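Local coordinates for protein leucine aminopeptidase (Parabacteroides distasonis, PDB 3TC8) that binds zinc and is probably an exopeptidase of the M28 family, with aminopeptidase or glutaminyl cyclase-like activity, at residues Ser130-Gly133 and Ala134-Ile138; Glu288-Arg292 and Glu293-Ala297. All coordinates share one frame; numbering follows the deposited sequence.

Contact 1: Ser130-Gly133 and Ala134-Ile138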
ATOM      1  N   SER A 130       5.699  -4.598  -1.193  1.00  7.32           N
ATOM      2  CA  SER A 130       5.748  -4.061  -2.572  1.00  7.93           C
ATOM      3  C   SER A 130       5.240  -2.631  -2.627  1.00  7.04           C
ATOM      4  O   SER A 130       5.886  -1.778  -3.240  1.00  7.72           O
ATOM      5  CB  SER A 130       4.971  -4.934  -3.530  1.00  8.14           C
ATOM      6  OG  SER A 130       3.570  -4.903  -3.255  1.00  8.52           O
ATOM      7  N   GLY A 131       4.097  -2.346  -2.023  1.00  7.25           N
ATOM      8  CA  GLY A 131       3.541  -1.008  -2.098  1.00  7.75           C
ATOM      9  C   GLY A 131       4.419   0.007  -1.398  1.00  7.13           C
ATOM     10  O   GLY A 131       4.643   1.100  -1.898  1.00  7.62           O
ATOM     11  N   VAL A 132       4.950  -0.394  -0.248  1.00  7.21           N
ATOM     12  CA  VAL A 132       5.830   0.500   0.506  1.00  7.37           C
ATOM     13  C   VAL A 132       7.140   0.732  -0.258  1.00  6.80           C
ATOM     14  O   VAL A 132       7.633   1.838  -0.313  1.00  7.75           O
ATOM     15  CB  VAL A 132       6.128  -0.079   1.903  1.00  7.32           C
ATOM     16  CG1 VAL A 132       7.175   0.691   2.632  1.00  8.73           C
ATOM     17  CG2 VAL A 132       4.816  -0.137   2.720  1.00  8.94           C
ATOM     18  N   GLY A 133       7.686  -0.324  -0.870  1.00  7.38           N
ATOM     19  CA  GLY A 133       8.947  -0.154  -1.608  1.00  8.18           C
ATOM     20  C   GLY A 133       8.775   0.715  -2.843  1.00  7.59           C
ATOM     21  O   GLY A 133       9.643   1.547  -3.136  1.00  7.87           O
ATOM     22  N   ALA A 134       7.664   0.544  -3.560  1.00  7.63           N
ATOM     23  CA  ALA A 134       7.353   1.408  -4.684  1.00  7.82           C
ATOM     24  C   ALA A 134       7.204   2.853  -4.214  1.00  7.18           C
ATOM     25  O   ALA A 134       7.720   3.790  -4.843  1.00  7.61           O
ATOM     26  CB  ALA A 134       6.157   0.942  -5.448  1.00  8.58           C
ATOM     27  N   LEU A 135       6.479   3.065  -3.115  1.00  7.22           N
ATOM     28  CA  LEU A 135       6.303   4.410  -2.595  1.00  7.46           C
ATOM     29  C   LEU A 135       7.592   5.018  -2.081  1.00  7.56           C
ATOM     30  O   LEU A 135       7.783   6.234  -2.218  1.00  7.66           O
ATOM     31  CB  LEU A 135       5.243   4.453  -1.505  1.00  7.77           C
ATOM     32  CG  LEU A 135       3.803   4.274  -1.980  1.00  8.29           C
ATOM     33  CD1 LEU A 135       2.813   4.388  -0.832  1.00 11.03           C
ATOM     34  CD2 LEU A 135       3.397   5.239  -3.103  1.00 10.70           C
ATOM     35  N   LEU A 136       8.499   4.248  -1.493  1.00  7.13           N
ATOM     36  CA  LEU A 136       9.774   4.767  -1.104  1.00  7.85           C
ATOM     37  C   LEU A 136      10.550   5.265  -2.304  1.00  7.16           C
ATOM     38  O   LEU A 136      11.157   6.332  -2.235  1.00  7.84           O
ATOM     39  CB  LEU A 136      10.624   3.754  -0.315  1.00  8.18           C
ATOM     40  CG  LEU A 136      10.155   3.479   1.123  1.00  8.89           C
ATOM     41  CD1 LEU A 136      10.901   2.237   1.638  1.00 10.34           C
ATOM     42  CD2 LEU A 136      10.455   4.689   2.043  1.00  9.47           C
ATOM     43  N   GLU A 137      10.551   4.517  -3.392  1.00  7.11           N
ATOM     44  CA  GLU A 137      11.256   4.964  -4.582  1.00  8.02           C
ATOM     45  C   GLU A 137      10.607   6.197  -5.200  1.00  7.76           C
ATOM     46  O   GLU A 137      11.288   7.134  -5.631  1.00  8.43           O
ATOM     47  CB  GLU A 137      11.381   3.819  -5.560  1.00  8.49           C
ATOM     48  CG  GLU A 137      11.980   4.196  -6.902  1.00  8.92           C
ATOM     49  CD  GLU A 137      13.358   4.833  -6.835  1.00  9.10           C
ATOM     50  OE1 GLU A 137      14.063   4.692  -5.807  1.00  9.54           O
ATOM     51  OE2 GLU A 137      13.795   5.436  -7.866  1.00 10.41           O
ATOM     52  N   ILE A 138       9.275   6.255  -5.211  1.00  8.19           N
ATOM     53  CA  ILE A 138       8.539   7.441  -5.651  1.00  8.28           C
ATOM     54  C   ILE A 138       8.920   8.642  -4.797  1.00  8.23           C
ATOM     55  O   ILE A 138       9.235   9.717  -5.293  1.00  8.49           O
ATOM     56  CB  ILE A 138       7.029   7.165  -5.656  1.00  8.05           C
ATOM     57  CG1 ILE A 138       6.658   6.248  -6.816  1.00  8.98           C
ATOM     58  CG2 ILE A 138       6.203   8.480  -5.692  1.00  9.24           C
ATOM     59  CD1 ILE A 138       5.359   5.544  -6.662  1.00 10.16           C
TER
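Two successive turns of the buried helix 125-144, just past the zinc ligand Asp127, meet here, with Ser130 to Gly133 handing their carbonyls to Ala134 to Glu137. Four i to i+4 backbone bonds tie the turns together. Ala134 N gives the straightest, at 2.9 Å and 167° to Ser130 O, and Leu136 N gives the shortest, at 2.8 Å to Val132 O. Leu135 N bonds Gly131 O, and Glu137 N is the fourth donor, 3.1 Å from Gly133 O.

The one side-chain pair that meets across the turns is Val132 with Leu136. The two run alongside each other in the same direction, with Val132 CG1 4.2 Å from Leu136 CD1. Val132 carries CG1 anti to its backbone N (chi1 172°), which swings that methyl toward the next turn. Leu136 leans back over the carbonyl that its own amide uses, its CG 3.3 Å from Val132 O. Leu135 does the same one step earlier, with CG 3.3 Å from Gly131 O, while Ala134 CB rests 3.5 Å from Ser130 O. Both leucines thus cover carbonyl oxygens already engaged in the helix.

Helices 24-36 and 45-60 pack on the Val132 and Leu136 flank through Tyr30 and Leu54, whereas Leu135 and Ile138 turn to Leu99 of strand 96-102. At the polar ends, Ser130 OG is bonded to Asp126 O and Val202 N, and the Glu137 carboxylate is held by a salt bridge to Arg140 and by a hydrogen bond to Ser26.

This is regular alpha-helical geometry in a core helix lying between a beta-sheet and other helices, the layered alpha/beta arrangement of M28 zinc peptidases, with a metal ligand near the helix start.

Contact 2: Glu288-Arg292 and Glu293-Ala297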
ATOM      1  N   GLU A 288      10.600 -14.329  -3.594  1.00 12.40           N
ATOM      2  CA  GLU A 288      10.732 -14.984  -4.876  0.50 12.66           C
ATOM      3  C   GLU A 288       9.740 -14.491  -5.930  1.00 11.99           C
ATOM      4  O   GLU A 288      10.082 -14.528  -7.112  1.00 14.36           O
ATOM      5  CB  GLU A 288      10.660 -16.502  -4.735  0.50 13.11           C
ATOM      6  CG  GLU A 288      11.643 -17.079  -3.721  0.50 15.43           C
ATOM      7  CD  GLU A 288      11.572 -18.573  -3.575  0.50 21.72           C
ATOM      8  OE1 GLU A 288      11.693 -19.036  -2.425  0.50 25.71           O
ATOM      9  OE2 GLU A 288      11.411 -19.258  -4.605  0.50 24.68           O
ATOM     10  N   ASN A 289       8.595 -13.951  -5.517  1.00 11.26           N
ATOM     11  CA  ASN A 289       7.635 -13.479  -6.501  1.00 11.13           C
ATOM     12  C   ASN A 289       7.883 -12.057  -6.974  1.00 10.30           C
ATOM     13  O   ASN A 289       7.224 -11.608  -7.899  1.00 11.35           O
ATOM     14  CB  ASN A 289       6.230 -13.535  -5.939  1.00 11.56           C
ATOM     15  CG  ASN A 289       5.870 -14.883  -5.404  1.00 12.53           C
ATOM     16  OD1 ASN A 289       5.552 -15.021  -4.173  1.00 15.09           O
ATOM     17  ND2 ASN A 289       5.899 -15.876  -6.238  1.00 13.05           N
ATOM     18  N   ILE A 290       8.731 -11.305  -6.276  1.00 10.10           N
ATOM     19  CA  ILE A 290       8.865  -9.892  -6.530  1.00 10.20           C
ATOM     20  C   ILE A 290       9.635  -9.680  -7.815  1.00 10.22           C
ATOM     21  O   ILE A 290      10.651 -10.331  -8.052  1.00 12.43           O
ATOM     22  CB  ILE A 290       9.501  -9.188  -5.323  1.00 10.43           C
ATOM     23  CG1 ILE A 290       8.673  -9.478  -4.037  1.00 10.55           C
ATOM     24  CG2 ILE A 290       9.638  -7.670  -5.552  1.00 11.13           C
ATOM     25  CD1 ILE A 290       7.225  -8.996  -4.063  1.00 11.97           C
ATOM     26  N   ASP A 291       9.143  -8.752  -8.627  1.00 10.20           N
ATOM     27  CA  ASP A 291       9.609  -8.584  -9.993  0.75  9.81           C
ATOM     28  C   ASP A 291       9.811  -7.114 -10.314  1.00 10.01           C
ATOM     29  O   ASP A 291       8.899  -6.298 -10.136  1.00 10.55           O
ATOM     30  CB  ASP A 291       8.592  -9.220 -10.924  0.75 10.63           C
ATOM     31  CG  ASP A 291       9.016  -9.224 -12.305  0.75 12.13           C
ATOM     32  OD1 ASP A 291       8.762  -8.214 -13.003  0.75 12.20           O
ATOM     33  OD2 ASP A 291       9.569 -10.248 -12.741  0.75 15.46           O
ATOM     34  N   ARG A 292      11.002  -6.757 -10.783  1.00  9.77           N
ATOM     35  CA  ARG A 292      11.336  -5.392 -11.106  1.00 10.18           C
ATOM     36  C   ARG A 292      10.435  -4.826 -12.205  1.00 10.41           C
ATOM     37  O   ARG A 292      10.153  -3.634 -12.192  1.00 11.91           O
ATOM     38  CB  ARG A 292      12.797  -5.296 -11.492  1.00 10.36           C
ATOM     39  CG  ARG A 292      13.723  -5.464 -10.349  1.00 10.75           C
ATOM     40  CD  ARG A 292      15.145  -5.753 -10.810  1.00 12.38           C
ATOM     41  NE  ARG A 292      16.106  -5.872  -9.705  1.00 14.12           N
ATOM     42  CZ  ARG A 292      16.308  -6.967  -9.004  1.00 13.15           C
ATOM     43  NH1 ARG A 292      15.611  -8.063  -9.258  1.00 13.52           N
ATOM     44  NH2 ARG A 292      17.245  -6.984  -8.069  1.00 15.74           N
ATOM     45  N   GLU A 293      10.079  -5.633 -13.186  1.00 10.43           N
ATOM     46  CA  GLU A 293       9.253  -5.118 -14.271  0.50 10.90           C
ATOM     47  C   GLU A 293       7.864  -4.714 -13.755  1.00 10.33           C
ATOM     48  O   GLU A 293       7.307  -3.708 -14.194  1.00 10.80           O
ATOM     49  CB  GLU A 293       9.199  -6.101 -15.441  0.50 11.41           C
ATOM     50  CG  GLU A 293      10.453  -6.123 -16.336  0.50 13.56           C
ATOM     51  CD  GLU A 293      11.764  -6.389 -15.608  0.50 16.49           C
ATOM     52  OE1 GLU A 293      12.608  -5.452 -15.483  0.50 17.98           O
ATOM     53  OE2 GLU A 293      11.985  -7.549 -15.187  0.50 20.05           O
ATOM     54  N   THR A 294       7.294  -5.503 -12.835  1.00 10.01           N
ATOM     55  CA  THR A 294       6.005  -5.123 -12.266  1.00  9.65           C
ATOM     56  C   THR A 294       6.132  -3.829 -11.469  1.00  9.02           C
ATOM     57  O   THR A 294       5.319  -2.919 -11.597  1.00  9.46           O
ATOM     58  CB  THR A 294       5.457  -6.236 -11.358  1.00  9.54           C
ATOM     59  OG1 THR A 294       5.467  -7.443 -12.120  1.00 10.60           O
ATOM     60  CG2 THR A 294       4.083  -5.922 -10.860  1.00 10.16           C
ATOM     61  N   LEU A 295       7.143  -3.760 -10.589  1.00  9.17           N
ATOM     62  CA  LEU A 295       7.339  -2.554  -9.805  1.00  8.47           C
ATOM     63  C   LEU A 295       7.507  -1.334 -10.705  1.00  8.55           C
ATOM     64  O   LEU A 295       6.981  -0.283 -10.394  1.00  9.08           O
ATOM     65  CB  LEU A 295       8.554  -2.739  -8.905  1.00  8.55           C
ATOM     66  CG  LEU A 295       8.441  -3.720  -7.749  1.00  8.39           C
ATOM     67  CD1 LEU A 295       9.785  -3.997  -7.122  1.00 10.30           C
ATOM     68  CD2 LEU A 295       7.444  -3.230  -6.668  1.00 10.31           C
ATOM     69  N   LYS A 296       8.273  -1.481 -11.785  1.00  8.92           N
ATOM     70  CA  LYS A 296       8.478  -0.380 -12.722  1.00  9.17           C
ATOM     71  C   LYS A 296       7.162   0.099 -13.301  1.00  8.87           C
ATOM     72  O   LYS A 296       6.910   1.312 -13.408  1.00  9.01           O
ATOM     73  CB  LYS A 296       9.431  -0.834 -13.831  1.00 10.02           C
ATOM     74  CG  LYS A 296       9.702   0.239 -14.899  1.00 10.31           C
ATOM     75  CD  LYS A 296      10.351   1.487 -14.375  1.00  9.84           C
ATOM     76  CE  LYS A 296      10.889   2.330 -15.493  1.00 10.38           C
ATOM     77  NZ  LYS A 296      11.437   3.638 -15.045  1.00 10.74           N
ATOM     78  N   ALA A 297       6.320  -0.830 -13.742  1.00  9.09           N
ATOM     79  CA  ALA A 297       5.047  -0.453 -14.362  1.00  9.13           C
ATOM     80  C   ALA A 297       4.191   0.345 -13.379  1.00  9.26           C
ATOM     81  O   ALA A 297       3.638   1.381 -13.724  1.00  9.23           O
ATOM     82  CB  ALA A 297       4.308  -1.695 -14.839  1.00 11.26           C
TER
HETATM   83  O   HOH W   1      11.865  -2.926 -15.135  1.00 23.85           O
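Asp291 is the N-cap of helix 292-308: its side chain takes the amide of Thr294, while its backbone oxygen starts the regular helix bonding. OD1 of Asp291 accepts from Thr294 N at 3.1 Å, using the anti lone pair, the one away from OD2. The N-H...O angle is 150°, so the bond is somewhat bent. With CG anti to the backbone N (chi1 -174°), the carboxylate reaches forward to the amides at the start of the helix, and OD1 also lies 2.9 Å from Glu293 N. The backbone oxygen of Asp291 takes Leu295 N at 3.1 Å in a nearly straight bond, the donor lying in the carbonyl plane. One residue on, Arg292 O accepts from Lys296 N and sits 3.3 Å from Lys296 CB. A water donates to Glu293 OE1 at 2.7 Å, in the conformer given, and weakly to the same Arg292 O.

The side chain of Thr294 lies roughly perpendicular to that of Asp291, and Thr294 OG1 is taken up by Gly204 O. Arg292 points back to helix 24-36, pairing with Asp25 and lying against Tyr28 in a cation-pi contact. On the buried side, Ile290 CG2 meets Leu295 CD1 at 4.0 Å, and Ile290 continues onto Ala125 and Asp126 of helix 125-144.

An aspartate N-cap puts negative charge at the positive end of the helix dipole, which would be expected to stabilise its ionised form, with Lys205 a long, weak ion-pair partner of OD2.

Overall arrangement
Contact 1 comes first along the chain, within helix 125-144; contact 2 follows much later, where the loop after strand 262-266 enters helix 292-308. Their centres lie about 11 Å apart, and they touch through Ser130 O and Leu295 CD2, 4.0 Å from each other. The two helices thus meet near the start of helix 292-308, and helix 24-36 borders both contacts. Contact 1 is buried, its centre about 8 Å from the centre of the chain, whereas contact 2 is partly buried, its centre about 15 Å out. The zinc lies about 10 Å from the Ser130 side chain and about 13 Å from that of Ile290, with contact 1 on the helix that also carries the ligand Asp127.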